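Long-range contacts in intimin (Escherichia coli, PDB 6TPL), which probably acts in cell adhesion, its D0 and D1 bacterial Ig-like domains forming an extended juncture in the extracellular passenger: residues 140-145 against 180-185; 12-17 against 106-111. All coordinates share one frame; numbering follows the deposited sequence.

Contact 1. Residues 140-145 against 180-185; sequences QEVTFT and ARVSDV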
# COMPACT_ATOMS: atom_id res chain seq x y z
N GLN A 140 -21.74 1.06 -0.85
CA GLN A 140 -21.04 1.75 -1.92
C GLN A 140 -20.50 0.72 -2.90
O GLN A 140 -19.88 -0.27 -2.49
CB GLN A 140 -19.89 2.59 -1.35
CG GLN A 140 -19.16 3.43 -2.37
CD GLN A 140 -19.87 4.74 -2.65
OE1 GLN A 140 -20.73 5.18 -1.88
NE2 GLN A 140 -19.52 5.38 -3.76
N GLU A 141 -20.73 0.95 -4.19
CA GLU A 141 -20.29 0.01 -5.21
C GLU A 141 -18.80 0.22 -5.50
O GLU A 141 -18.41 1.29 -5.98
CB GLU A 141 -21.10 0.17 -6.50
CG GLU A 141 -22.49 -0.46 -6.44
CD GLU A 141 -23.12 -0.62 -7.81
OE1 GLU A 141 -24.22 -1.21 -7.89
OE2 GLU A 141 -22.53 -0.15 -8.81
N VAL A 142 -17.99 -0.79 -5.19
CA VAL A 142 -16.58 -0.81 -5.56
C VAL A 142 -16.44 -1.70 -6.78
O VAL A 142 -16.86 -2.86 -6.77
CB VAL A 142 -15.71 -1.33 -4.40
CG1 VAL A 142 -14.25 -1.35 -4.82
CG2 VAL A 142 -15.91 -0.48 -3.16
N THR A 143 -15.83 -1.17 -7.84
CA THR A 143 -15.60 -1.92 -9.07
C THR A 143 -14.12 -2.30 -9.15
O THR A 143 -13.24 -1.45 -8.95
CB THR A 143 -16.02 -1.12 -10.30
OG1 THR A 143 -17.43 -0.86 -10.25
CG2 THR A 143 -15.71 -1.90 -11.58
N PHE A 144 -13.87 -3.58 -9.43
CA PHE A 144 -12.53 -4.15 -9.49
C PHE A 144 -12.20 -4.53 -10.93
O PHE A 144 -13.07 -5.00 -11.67
CB PHE A 144 -12.41 -5.41 -8.62
CG PHE A 144 -12.62 -5.19 -7.14
CD1 PHE A 144 -13.90 -5.12 -6.61
CD2 PHE A 144 -11.53 -5.08 -6.29
CE1 PHE A 144 -14.09 -4.92 -5.25
CE2 PHE A 144 -11.71 -4.87 -4.93
CZ PHE A 144 -13.00 -4.80 -4.41
N THR A 145 -10.93 -4.40 -11.31
CA THR A 145 -10.43 -4.90 -12.58
C THR A 145 -9.09 -5.59 -12.35
O THR A 145 -8.46 -5.41 -11.31
CB THR A 145 -10.26 -3.79 -13.63
OG1 THR A 145 -9.34 -2.80 -13.14
CG2 THR A 145 -11.59 -3.13 -13.92
N ALA A 180 -9.04 -0.83 -8.30
CA ALA A 180 -10.36 -0.61 -7.73
C ALA A 180 -10.74 0.86 -7.84
O ALA A 180 -9.87 1.74 -7.91
CB ALA A 180 -10.42 -1.04 -6.26
N ARG A 181 -12.04 1.12 -7.85
CA ARG A 181 -12.53 2.49 -7.98
C ARG A 181 -13.94 2.57 -7.41
O ARG A 181 -14.67 1.58 -7.37
CB ARG A 181 -12.53 2.95 -9.43
CG ARG A 181 -13.53 2.18 -10.29
CD ARG A 181 -13.46 2.61 -11.76
NE ARG A 181 -14.53 2.01 -12.56
CZ ARG A 181 -14.38 0.94 -13.32
NH1 ARG A 181 -13.20 0.34 -13.40
NH2 ARG A 181 -15.41 0.46 -14.02
N VAL A 182 -14.31 3.78 -7.00
CA VAL A 182 -15.68 4.13 -6.69
C VAL A 182 -16.06 5.31 -7.57
O VAL A 182 -15.21 6.00 -8.12
CB VAL A 182 -15.90 4.46 -5.20
CG1 VAL A 182 -15.66 3.22 -4.33
CG2 VAL A 182 -14.99 5.61 -4.78
N SER A 183 -17.37 5.54 -7.68
CA SER A 183 -17.85 6.64 -8.50
C SER A 183 -17.44 7.98 -7.90
O SER A 183 -17.34 8.14 -6.68
CB SER A 183 -19.37 6.58 -8.65
OG SER A 183 -19.78 5.34 -9.20
N ASP A 184 -17.17 8.94 -8.78
CA ASP A 184 -16.95 10.35 -8.48
C ASP A 184 -15.63 10.64 -7.77
O ASP A 184 -15.41 11.80 -7.37
CB ASP A 184 -18.08 10.97 -7.64
CG ASP A 184 -19.44 10.91 -8.34
OD1 ASP A 184 -20.48 10.88 -7.64
OD2 ASP A 184 -19.46 10.88 -9.59
N VAL A 185 -14.75 9.66 -7.59
CA VAL A 185 -13.42 9.90 -7.03
C VAL A 185 -12.40 9.58 -8.11
O VAL A 185 -12.32 8.44 -8.59
CB VAL A 185 -13.17 9.06 -5.77
CG1 VAL A 185 -11.74 9.25 -5.28
CG2 VAL A 185 -14.17 9.41 -4.67
O HOH W 1 -19.34 3.84 -6.24

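Contact 2. Residues 12-17 against 106-111; sequences DKTSAK and ITEIKA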
# COMPACT_ATOMS: atom_id res chain seq x y z
N ASP A 12 2.02 4.07 9.97
CA ASP A 12 1.09 4.00 11.09
C ASP A 12 -0.37 4.11 10.66
O ASP A 12 -1.26 3.86 11.48
CB ASP A 12 1.41 5.09 12.12
CG ASP A 12 1.21 6.49 11.58
OD1 ASP A 12 1.15 6.68 10.34
OD2 ASP A 12 1.11 7.43 12.40
N LYS A 13 -0.62 4.46 9.41
CA LYS A 13 -1.96 4.61 8.87
C LYS A 13 -1.96 4.15 7.42
O LYS A 13 -0.93 4.24 6.74
CB LYS A 13 -2.44 6.06 8.93
CG LYS A 13 -2.31 6.78 10.26
CD LYS A 13 -2.32 8.29 10.00
CE LYS A 13 -2.56 9.12 11.25
NZ LYS A 13 -2.57 10.58 10.94
N THR A 14 -3.11 3.67 6.94
CA THR A 14 -3.24 3.38 5.52
C THR A 14 -3.70 4.59 4.72
O THR A 14 -3.53 4.61 3.50
CB THR A 14 -4.22 2.23 5.28
OG1 THR A 14 -5.48 2.52 5.90
CG2 THR A 14 -3.66 0.94 5.85
N SER A 15 -4.27 5.61 5.37
CA SER A 15 -4.78 6.77 4.65
C SER A 15 -4.80 7.98 5.56
O SER A 15 -4.70 7.88 6.79
CB SER A 15 -6.18 6.51 4.10
OG SER A 15 -7.14 6.52 5.14
N ALA A 16 -4.93 9.15 4.94
CA ALA A 16 -4.99 10.41 5.66
C ALA A 16 -5.76 11.42 4.82
O ALA A 16 -6.01 11.20 3.63
CB ALA A 16 -3.60 10.96 5.99
N LYS A 17 -6.14 12.53 5.45
CA LYS A 17 -6.83 13.59 4.74
C LYS A 17 -5.87 14.29 3.79
O LYS A 17 -4.69 14.49 4.09
CB LYS A 17 -7.40 14.60 5.73
CG LYS A 17 -8.61 14.11 6.51
CD LYS A 17 -9.11 15.16 7.49
CE LYS A 17 -8.44 15.01 8.86
NZ LYS A 17 -8.85 13.75 9.54
N ILE A 106 -12.22 5.23 -1.50
CA ILE A 106 -11.41 4.10 -1.08
C ILE A 106 -10.26 4.60 -0.22
O ILE A 106 -9.53 5.52 -0.61
CB ILE A 106 -10.89 3.31 -2.28
CG1 ILE A 106 -12.04 2.66 -3.04
CG2 ILE A 106 -9.90 2.25 -1.82
CD1 ILE A 106 -11.64 2.04 -4.37
N THR A 107 -10.09 4.00 0.96
CA THR A 107 -8.99 4.35 1.85
C THR A 107 -7.93 3.27 1.93
O THR A 107 -6.81 3.57 2.36
CB THR A 107 -9.51 4.63 3.26
OG1 THR A 107 -10.21 3.49 3.76
CG2 THR A 107 -10.44 5.84 3.26
N GLU A 108 -8.23 2.04 1.53
CA GLU A 108 -7.23 1.00 1.53
C GLU A 108 -7.62 -0.13 0.59
O GLU A 108 -8.80 -0.32 0.26
CB GLU A 108 -7.01 0.46 2.95
CG GLU A 108 -8.28 0.24 3.77
CD GLU A 108 -8.01 -0.45 5.10
OE1 GLU A 108 -8.23 -1.68 5.19
OE2 GLU A 108 -7.56 0.24 6.04
N ILE A 109 -6.60 -0.87 0.16
CA ILE A 109 -6.76 -2.06 -0.66
C ILE A 109 -5.64 -3.01 -0.23
O ILE A 109 -4.46 -2.63 -0.23
CB ILE A 109 -6.71 -1.73 -2.17
CG1 ILE A 109 -6.85 -3.00 -2.99
CG2 ILE A 109 -5.44 -1.00 -2.50
CD1 ILE A 109 -7.30 -2.77 -4.41
N LYS A 110 -6.00 -4.21 0.21
CA LYS A 110 -5.05 -5.17 0.74
C LYS A 110 -5.25 -6.52 0.06
O LYS A 110 -6.38 -6.91 -0.24
CB LYS A 110 -5.20 -5.33 2.26
CG LYS A 110 -4.94 -4.06 3.06
CD LYS A 110 -5.20 -4.30 4.54
CE LYS A 110 -4.99 -3.06 5.38
NZ LYS A 110 -5.22 -3.34 6.83
N ALA A 111 -4.14 -7.23 -0.18
CA ALA A 111 -4.15 -8.60 -0.67
C ALA A 111 -3.69 -9.51 0.47
O ALA A 111 -2.74 -9.17 1.18
CB ALA A 111 -3.25 -8.75 -1.89
O HOH W 2 -4.23 2.70 1.71

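Contact 1. Residues 140-145 against 180-185
An antiparallel strand pair of the second Ig-like domain is joined here, with Thr143 facing Arg181 and Phe144 facing Ala180. Thr143 and Arg181 form a hydrogen-bonded pair. Thr143 N donates to Arg181 O at 3.0 Å and 168°, and Arg181 N returns a more bent bond to Thr143 O, also 3.0 Å, at 137°. On the outer face the two side chains lie side by side and point the same way. Thr143 CG2 sits over one face of the Arg181 guanidinium, offset toward the rim, 3.4 Å from NH2. With OG1 anti to the carbonyl carbon (chi1 -62°), CG2 is left anti to the backbone N, on the guanidinium side, while OG1 bonds to Thr155 OG1. Thr145 CG2 meets the guanidinium edge at NH1. On the inner face Ala180 CB touches Val142 CG1 at 4.1 Å and Phe144 CD2 at 4.2 Å, while Val142 CG2 meets Val182 CG1 at 3.9 Å. Val128 and Val130 of strand 124-132 pack on this side. Water 1 donates a hydrogen bond to Glu141 O at 2.7 Å and accepts one from Ser183 N, with a weak bond from Gln140 NE2. Such a division, apolar within and polar without, is characteristic of an Ig-like beta sandwich.

Contact 2. Residues 12-17 against 106-111
The carboxylate of Glu108 is the flat group that meets Thr14 across this interface between the two Ig-like domains. Thr14 OG1 lies 3.1 Å from Glu108 OE2, tilted out of the carboxylate plane. Lys110 NZ stands off the same face, in a long salt bridge of 3.8 Å to Glu108 OE1. The Thr14 hydroxyl may bond to OE2, but its proton has another acceptor within reach. A chi1 of 55° sets Thr14 OG1 between the backbone N and the carbonyl carbon, on the side of OE2. Thr14 CG2 reaches Lys110 CE at 4.2 Å. Next along the chain, Ser15 CB rests 3.5 Å from Thr107 O, and Ser15 OG touches Thr107 CB at 3.6 Å. Water 2 joins the backbones, donating to Thr14 O at 2.7 Å and to Thr107 O at 2.8 Å. An alanine at Glu108 would probably leave Lys110 NZ without this carboxylate partner and Thr14 OG1 without OE2. A magnesium ion lies about 4 Å from the Glu108 side chain, and its charge, like that of Lys110, would probably favour the ionised carboxylate. Ile106 on Ile97 adds apolar packing nearby, but the chemistry implies a small, mostly polar contact partly bridged by solvent.

From the N terminus, the chain first runs through residues 12-17, a turn leading into the short edge strand 15-17 of the first Ig-like domain. Contact 2 closes after 88 intervening residues, when strand 105-111 opens the second domain, so its loop takes in most of the first domain and the linker. Contact 1 then closes a loop of 34 residues inside the second domain. The two are in series and neither nest nor cross. They meet through strand 105-111. Ile106 and Ile109 pack on Ala180, and Ile106 also on Val182, across the two sheets of the sandwich. Contact 2 thus ties domain to domain, and contact 1 ties strand to strand within one sheet.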